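Local coordinates for protein Cel44C (Paenibacillus polymyxa, PDB 2YIH) that hydrolyses xyloglucan and related beta-1,4-glucans from within the chain, as the glycoside hydrolase family 44 part of a larger carbohydrate-degrading, cellulose-binding protein, at residues A113-A118 with W135-N140; G369-T374 with V450-S455. The protein carries 8 engineered substitutions. All coordinates share one frame; numbering follows the deposited sequence.

Contact 1. Residues A113-A118 with W135-N140; sequences AGYVAA and WNQVVN. Engineered in segment 113-118: Ala118 (natural residue Lys).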
ATOM      1  N   ALA A 113      -5.383  15.423  12.528  1.00  9.45           N
ATOM      2  CA  ALA A 113      -6.323  15.171  13.617  1.00  9.30           C
ATOM      3  C   ALA A 113      -6.422  16.368  14.556  1.00  9.55           C
ATOM      4  O   ALA A 113      -7.432  16.514  15.264  1.00 10.08           O
ATOM      5  CB  ALA A 113      -5.954  13.862  14.391  1.00  9.25           C
ATOM      6  N   GLY A 114      -5.371  17.192  14.576  1.00  9.28           N
ATOM      7  CA  GLY A 114      -5.440  18.574  15.046  1.00  8.63           C
ATOM      8  C   GLY A 114      -4.311  18.973  15.998  1.00  8.51           C
ATOM      9  O   GLY A 114      -4.080  20.178  16.231  1.00  8.14           O
ATOM     10  N   TYR A 115      -3.646  17.981  16.588  1.00  8.55           N
ATOM     11  CA  TYR A 115      -2.507  18.218  17.482  1.00  8.60           C
ATOM     12  C   TYR A 115      -1.368  17.237  17.235  1.00  8.56           C
ATOM     13  O   TYR A 115      -1.599  16.101  16.761  1.00  8.92           O
ATOM     14  CB  TYR A 115      -2.940  18.048  18.957  1.00  9.07           C
ATOM     15  CG  TYR A 115      -4.075  18.989  19.374  1.00  9.69           C
ATOM     16  CD1 TYR A 115      -5.409  18.672  19.091  1.00 10.36           C
ATOM     17  CD2 TYR A 115      -3.796  20.199  20.012  1.00  9.65           C
ATOM     18  CE1 TYR A 115      -6.445  19.539  19.452  1.00 11.35           C
ATOM     19  CE2 TYR A 115      -4.830  21.062  20.400  1.00 10.71           C
ATOM     20  CZ  TYR A 115      -6.129  20.752  20.061  1.00 11.82           C
ATOM     21  OH  TYR A 115      -7.168  21.562  20.510  1.00 12.75           O
ATOM     22  N   VAL A 116      -0.174  17.626  17.666  1.00  8.83           N
ATOM     23  CA  VAL A 116       0.987  16.746  17.603  1.00  8.67           C
ATOM     24  C   VAL A 116       1.723  16.752  18.951  1.00  8.70           C
ATOM     25  O   VAL A 116       1.507  17.652  19.774  1.00  8.42           O
ATOM     26  CB  VAL A 116       1.959  17.112  16.446  1.00  8.28           C
ATOM     27  CG1 VAL A 116       1.234  16.919  15.075  1.00  8.17           C
ATOM     28  CG2 VAL A 116       2.474  18.591  16.592  1.00  8.57           C
ATOM     29  N   ALA A 117       2.526  15.715  19.182  1.00  8.89           N
ATOM     30  CA  ALA A 117       3.226  15.566  20.478  1.00  8.87           C
ATOM     31  C   ALA A 117       4.155  16.740  20.790  1.00  9.39           C
ATOM     32  O   ALA A 117       5.085  17.051  20.012  1.00  9.19           O
ATOM     33  CB  ALA A 117       4.028  14.288  20.489  1.00  9.13           C
ATOM     34  N   ALA A 118       3.991  17.326  21.980  1.00  9.48           N
ATOM     35  CA  ALA A 118       4.842  18.450  22.371  1.00 10.05           C
ATOM     36  C   ALA A 118       6.146  17.982  22.987  1.00 10.97           C
ATOM     37  O   ALA A 118       7.069  18.797  23.169  1.00 11.83           O
ATOM     38  CB  ALA A 118       4.112  19.369  23.376  1.00  9.94           C
ATOM     39  N   TRP A 135       0.615  18.702  24.242  1.00  9.61           N
ATOM     40  CA  TRP A 135       0.216  18.806  22.832  1.00  9.32           C
ATOM     41  C   TRP A 135       0.456  20.175  22.276  1.00  9.61           C
ATOM     42  O   TRP A 135       0.255  21.174  22.969  1.00  9.70           O
ATOM     43  CB  TRP A 135      -1.266  18.447  22.619  1.00  8.84           C
ATOM     44  CG  TRP A 135      -1.626  17.085  23.146  1.00  9.20           C
ATOM     45  CD1 TRP A 135      -2.281  16.796  24.324  1.00  9.32           C
ATOM     46  CD2 TRP A 135      -1.311  15.822  22.540  1.00  8.84           C
ATOM     47  NE1 TRP A 135      -2.433  15.431  24.458  1.00  9.47           N
ATOM     48  CE2 TRP A 135      -1.824  14.811  23.385  1.00  9.28           C
ATOM     49  CE3 TRP A 135      -0.668  15.453  21.349  1.00  9.28           C
ATOM     50  CZ2 TRP A 135      -1.739  13.449  23.057  1.00  9.37           C
ATOM     51  CZ3 TRP A 135      -0.538  14.112  21.044  1.00  8.98           C
ATOM     52  CH2 TRP A 135      -1.056  13.117  21.894  1.00  9.43           C
ATOM     53  N   ASN A 136       0.915  20.213  21.019  1.00  8.91           N
ATOM     54  CA  ASN A 136       0.961  21.466  20.258  1.00  9.17           C
ATOM     55  C   ASN A 136      -0.116  21.416  19.195  1.00  9.47           C
ATOM     56  O   ASN A 136      -0.438  20.337  18.686  1.00  9.01           O
ATOM     57  CB  ASN A 136       2.333  21.632  19.585  1.00  9.55           C
ATOM     58  CG  ASN A 136       3.442  21.869  20.580  1.00 10.02           C
ATOM     59  OD1 ASN A 136       3.218  22.479  21.621  1.00 11.69           O
ATOM     60  ND2 ASN A 136       4.673  21.442  20.243  1.00  9.67           N
ATOM     61  N   GLN A 137      -0.662  22.582  18.856  1.00 10.31           N
ATOM     62  CA  GLN A 137      -1.744  22.665  17.868  1.00 11.51           C
ATOM     63  C   GLN A 137      -1.157  22.665  16.460  1.00 11.08           C
ATOM     64  O   GLN A 137      -0.158  23.349  16.184  1.00 11.27           O
ATOM     65  CB  GLN A 137      -2.538  23.957  18.064  1.00 13.84           C
ATOM     66  CG  GLN A 137      -3.261  24.049  19.346  1.00 16.84           C
ATOM     67  CD  GLN A 137      -4.108  25.326  19.424  1.00 18.78           C
ATOM     68  OE1 GLN A 137      -4.581  25.853  18.392  1.00 20.04           O
ATOM     69  NE2 GLN A 137      -4.285  25.836  20.635  0.50 19.29           N
ATOM     70  N   VAL A 138      -1.811  21.942  15.561  1.00  9.75           N
ATOM     71  CA  VAL A 138      -1.472  21.987  14.114  1.00  9.75           C
ATOM     72  C   VAL A 138      -2.167  23.181  13.426  1.00 10.02           C
ATOM     73  O   VAL A 138      -3.383  23.434  13.641  1.00 10.46           O
ATOM     74  CB  VAL A 138      -1.892  20.672  13.423  1.00  9.33           C
ATOM     75  CG1 VAL A 138      -1.692  20.757  11.872  1.00  9.39           C
ATOM     76  CG2 VAL A 138      -1.085  19.476  13.977  1.00  9.52           C
ATOM     77  N   VAL A 139      -1.394  23.954  12.660  1.00  9.49           N
ATOM     78  CA  VAL A 139      -1.964  25.026  11.828  1.00  9.35           C
ATOM     79  C   VAL A 139      -1.473  24.753  10.419  1.00  9.06           C
ATOM     80  O   VAL A 139      -0.271  24.539  10.214  1.00  9.05           O
ATOM     81  CB  VAL A 139      -1.440  26.413  12.334  1.00  9.19           C
ATOM     82  CG1 VAL A 139      -1.825  27.553  11.394  1.00  9.61           C
ATOM     83  CG2 VAL A 139      -1.978  26.667  13.799  1.00  9.90           C
ATOM     84  N   ASN A 140      -2.401  24.751   9.464  1.00  9.21           N
ATOM     85  CA  ASN A 140      -2.057  24.325   8.120  1.00  9.15           C
ATOM     86  C   ASN A 140      -1.237  25.356   7.396  1.00  9.33           C
ATOM     87  O   ASN A 140      -0.228  25.007   6.728  1.00  9.84           O
ATOM     88  CB  ASN A 140      -3.316  23.990   7.330  1.00  9.02           C
ATOM     89  CG  ASN A 140      -3.960  22.728   7.822  1.00  9.19           C
ATOM     90  OD1 ASN A 140      -3.275  21.833   8.353  1.00 10.20           O
ATOM     91  ND2 ASN A 140      -5.269  22.662   7.721  1.00  9.54           N
TER
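Val116 and Asn136 face each other as an antiparallel hydrogen-bonded pair, which identifies the contact as a small two-strand ladder within a three-stranded mixed sheet. The evidence is reciprocal: Val116 N donates to Asn136 O at 2.9 Å, and Asn136 N returns a bond to Val116 O at 2.9 Å. A third bond, Val138 N to Gly114 O at 3.0 Å, prolongs the ladder. It is almost straight at the hydrogen (173°), although the donor stands 43° above the carbonyl plane.

Side chains add to this on both faces. Tyr115 and Gln137, a non-hydrogen-bonded pair, rise together from one face, with Tyr115 CE2 3.5 Å from Gln137 CG. On the face of Val116, Val116 CG1 meets Val138 CG2 at 3.6 Å, one side chain set roughly perpendicular to the other. The methyl at CB of the engineered Ala118 lies 3.7 Å from Trp135 N. A chi1 of -55° places Trp135 CG beside its own backbone N and turns the benzo edge of the indole to the facing strand: Trp135 CE3 is 3.5 Å from Val116 O, which lies near the ring plane.

Farther out, strand 156-158 runs parallel to 135-139 on its other edge, and Val157 touches Val116. Calcium, held by Glu56, Asp151, Asp154 and Tyr156, is about 6 Å from the side chain of Asn136, so the ladder borders the metal site. At the start of the first strand Gly114 has a positive phi, where a side chain would collide with the carbonyl O of Ala113.

Contact 2. Residues G369-T374 with V450-S455; sequences GGIAMT and VVMNKS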
ATOM      1  N   GLY A 369       1.675 -17.401   3.005  1.00  8.52           N
ATOM      2  CA  GLY A 369       1.814 -15.929   2.925  1.00  8.77           C
ATOM      3  C   GLY A 369       2.578 -15.500   1.678  1.00  9.19           C
ATOM      4  O   GLY A 369       2.268 -14.461   1.050  1.00  9.70           O
ATOM      5  N   GLY A 370       3.586 -16.286   1.318  1.00  8.67           N
ATOM      6  CA  GLY A 370       4.383 -16.002   0.123  1.00  8.67           C
ATOM      7  C   GLY A 370       3.540 -16.138  -1.144  1.00  9.10           C
ATOM      8  O   GLY A 370       3.582 -15.298  -2.044  1.00  8.89           O
ATOM      9  N   ILE A 371       2.800 -17.232  -1.222  1.00  8.83           N
ATOM     10  CA  ILE A 371       1.976 -17.440  -2.402  0.50  8.91           C
ATOM     11  C   ILE A 371       0.839 -16.422  -2.498  1.00  9.12           C
ATOM     12  O   ILE A 371       0.565 -15.879  -3.589  1.00  9.08           O
ATOM     13  CB  ILE A 371       1.474 -18.884  -2.490  0.50  8.79           C
ATOM     14  CG1 ILE A 371       2.658 -19.813  -2.717  0.50  8.92           C
ATOM     15  CG2 ILE A 371       0.444 -19.039  -3.636  0.50  8.69           C
ATOM     16  CD1 ILE A 371       2.276 -21.256  -2.733  0.50  8.62           C
ATOM     17  N   ALA A 372       0.206 -16.101  -1.382  1.00  9.28           N
ATOM     18  CA  ALA A 372      -0.819 -15.045  -1.406  1.00  9.28           C
ATOM     19  C   ALA A 372      -0.246 -13.751  -1.992  1.00  9.66           C
ATOM     20  O   ALA A 372      -0.853 -13.156  -2.885  1.00  9.55           O
ATOM     21  CB  ALA A 372      -1.400 -14.803  -0.004  1.00  8.81           C
ATOM     22  N   MET A 373       0.960 -13.365  -1.562  1.00  9.39           N
ATOM     23  CA  MET A 373       1.544 -12.117  -2.009  1.00 10.77           C
ATOM     24  C   MET A 373       2.027 -12.180  -3.432  1.00  9.86           C
ATOM     25  O   MET A 373       1.990 -11.178  -4.141  1.00 10.74           O
ATOM     26  CB  MET A 373       2.697 -11.694  -1.091  1.00 11.02           C
ATOM     27  CG  MET A 373       2.217 -11.069   0.189  1.00 12.09           C
ATOM     28  SD  MET A 373       1.362  -9.493  -0.096  1.00 14.17           S
ATOM     29  CE  MET A 373       2.685  -8.315  -0.410  1.00 13.21           C
ATOM     30  N   THR A 374       2.494 -13.336  -3.882  1.00  9.90           N
ATOM     31  CA  THR A 374       2.881 -13.477  -5.258  0.50  9.93           C
ATOM     32  C   THR A 374       1.654 -13.284  -6.162  1.00  9.91           C
ATOM     33  O   THR A 374       1.756 -12.751  -7.263  1.00 11.33           O
ATOM     34  CB  THR A 374       3.557 -14.830  -5.450  0.50  9.96           C
ATOM     35  OG1 THR A 374       4.636 -14.942  -4.500  0.50 10.07           O
ATOM     36  CG2 THR A 374       4.076 -14.959  -6.845  0.50  9.60           C
ATOM     37  N   VAL A 450       4.893 -15.257 -14.033  1.00 10.91           N
ATOM     38  CA  VAL A 450       4.910 -15.699 -12.614  1.00 10.47           C
ATOM     39  C   VAL A 450       3.730 -16.643 -12.442  1.00 10.62           C
ATOM     40  O   VAL A 450       2.586 -16.303 -12.783  1.00 10.57           O
ATOM     41  CB  VAL A 450       4.852 -14.485 -11.626  1.00 10.48           C
ATOM     42  CG1 VAL A 450       4.558 -14.983 -10.169  1.00 10.46           C
ATOM     43  CG2 VAL A 450       6.156 -13.734 -11.643  1.00 10.65           C
ATOM     44  N   VAL A 451       4.023 -17.878 -12.048  1.00 10.10           N
ATOM     45  CA  VAL A 451       2.995 -18.904 -11.902  1.00 10.69           C
ATOM     46  C   VAL A 451       3.086 -19.561 -10.514  1.00 10.80           C
ATOM     47  O   VAL A 451       4.180 -19.696  -9.927  1.00 10.60           O
ATOM     48  CB  VAL A 451       3.084 -19.957 -13.046  1.00 11.48           C
ATOM     49  CG1 VAL A 451       4.435 -20.708 -13.036  1.00 11.99           C
ATOM     50  CG2 VAL A 451       1.885 -20.926 -12.990  1.00 11.35           C
ATOM     51  N   MET A 452       1.948 -19.921  -9.959  1.00 10.54           N
ATOM     52  CA  MET A 452       1.972 -20.539  -8.635  1.00 10.45           C
ATOM     53  C   MET A 452       0.956 -21.647  -8.490  1.00 10.55           C
ATOM     54  O   MET A 452      -0.119 -21.589  -9.089  1.00 11.01           O
ATOM     55  CB  MET A 452       1.784 -19.482  -7.542  1.00 10.84           C
ATOM     56  CG  MET A 452       0.393 -18.823  -7.528  1.00 10.59           C
ATOM     57  SD  MET A 452       0.444 -17.073  -7.083  1.00 10.59           S
ATOM     58  CE  MET A 452       1.113 -16.397  -8.629  1.00 11.33           C
ATOM     59  N   ASN A 453       1.304 -22.646  -7.669  1.00 10.21           N
ATOM     60  CA  ASN A 453       0.390 -23.712  -7.280  1.00 11.53           C
ATOM     61  C   ASN A 453      -0.017 -23.548  -5.816  1.00 11.57           C
ATOM     62  O   ASN A 453       0.840 -23.649  -4.908  1.00 11.64           O
ATOM     63  CB  ASN A 453       1.104 -25.067  -7.484  1.00 11.58           C
ATOM     64  CG  ASN A 453       0.176 -26.261  -7.279  1.00 11.94           C
ATOM     65  OD1 ASN A 453      -0.911 -26.138  -6.728  1.00 11.25           O
ATOM     66  ND2 ASN A 453       0.659 -27.439  -7.654  1.00 12.69           N
ATOM     67  N   LYS A 454      -1.311 -23.270  -5.608  1.00 12.16           N
ATOM     68  CA  LYS A 454      -1.899 -23.038  -4.283  0.50 12.24           C
ATOM     69  C   LYS A 454      -2.353 -24.344  -3.617  1.00 12.79           C
ATOM     70  O   LYS A 454      -2.762 -24.350  -2.445  1.00 12.50           O
ATOM     71  CB  LYS A 454      -3.105 -22.096  -4.400  0.50 12.02           C
ATOM     72  CG  LYS A 454      -2.758 -20.687  -4.910  0.50 11.75           C
ATOM     73  CD  LYS A 454      -4.001 -19.838  -5.131  0.50 11.68           C
ATOM     74  CE  LYS A 454      -4.588 -20.065  -6.512  0.50 11.64           C
ATOM     75  NZ  LYS A 454      -5.875 -19.348  -6.663  0.50 11.50           N
ATOM     76  N   SER A 455      -2.327 -25.448  -4.369  1.00 14.08           N
ATOM     77  CA  SER A 455      -2.689 -26.744  -3.765  1.00 13.82           C
ATOM     78  C   SER A 455      -1.702 -27.117  -2.673  1.00 15.22           C
ATOM     79  O   SER A 455      -0.484 -26.975  -2.836  1.00 12.50           O
ATOM     80  CB  SER A 455      -2.709 -27.879  -4.788  1.00 14.29           C
ATOM     81  OG  SER A 455      -2.987 -29.123  -4.106  1.00 14.92           O
TER
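Met452 and Ile371 interleave from opposing sides, the first projecting from strand 446-453 and the second from helix 367-382. Ile371, Thr374 and Lys454 each have two deposited conformers; what follows holds for the conformer described. Ile371 CG2 comes to 3.9 Å from Met452 CG, while Met452 SD lies 3.7 Å from the backbone Ile371 O. The thioether chain is bent at both chi2 and chi3, which turns its methyl along the helix to Thr374, where Met452 CE is 3.7 Å from Thr374 CG2. Met452 thus spans one helical turn, and Ser434 and His436 of the adjoining strand touch it as well.

Thr374 divides its two branches between separate tasks. OG1 sits beside the backbone N (chi1 -54°) and bonds Gly370 O at 2.7 Å, so that this carbonyl is gripped twice, also by Thr374 N. CG2, anti to the backbone N, is directed at the strand. Thr374 CG2 and Val450 CG1 are 3.4 Å apart, tighter than usual, but the alternate conformer makes any strain doubtful.

At the other end, Ile371 CD1 reaches Asn453 O, and Ile371 CG2 also meets Lys454 CG at 3.8 Å. Lys454 carries its amine elsewhere, to Ile430 O. An Asx turn begins at the last strand residue, Asn453, whose OD1 accepts from Ser455 N at 2.8 Å.

An alanine at Met452 would probably open a gap between helix and strand beside Ile371 and Thr374, leaving Thr374 CG2 without its thioether-methyl neighbour.

No hydrogen bond joins the segments; the axes of 369-374 and 450-453 approach to 9.3 Å, with 140° between their N-to-C directions. This is apolar helix-on-sheet packing, here joining a helix of the alpha/beta (TIM) barrel to the beta-sandwich-type domain of a family 44 enzyme.

The contacts are widely separated: their centres lie 44 Å apart, on opposite sides of the chain's centre, and their nearest atoms are about 28 Å apart. They come in series along the chain, contact 1 closing before contact 2 opens. Neither shares a helix, strand or sheet with the other. Contact 1 belongs to a small sheet in the excursion that follows barrel strand 105-110, beside the calcium ion. Contact 2 joins helix 367-382, between barrel strands 353-359 and 387-390, to the nine-stranded sheet built largely from the C-terminal part. The eight-stranded barrel therefore connects a local, calcium-bordering elaboration with an interdomain interface.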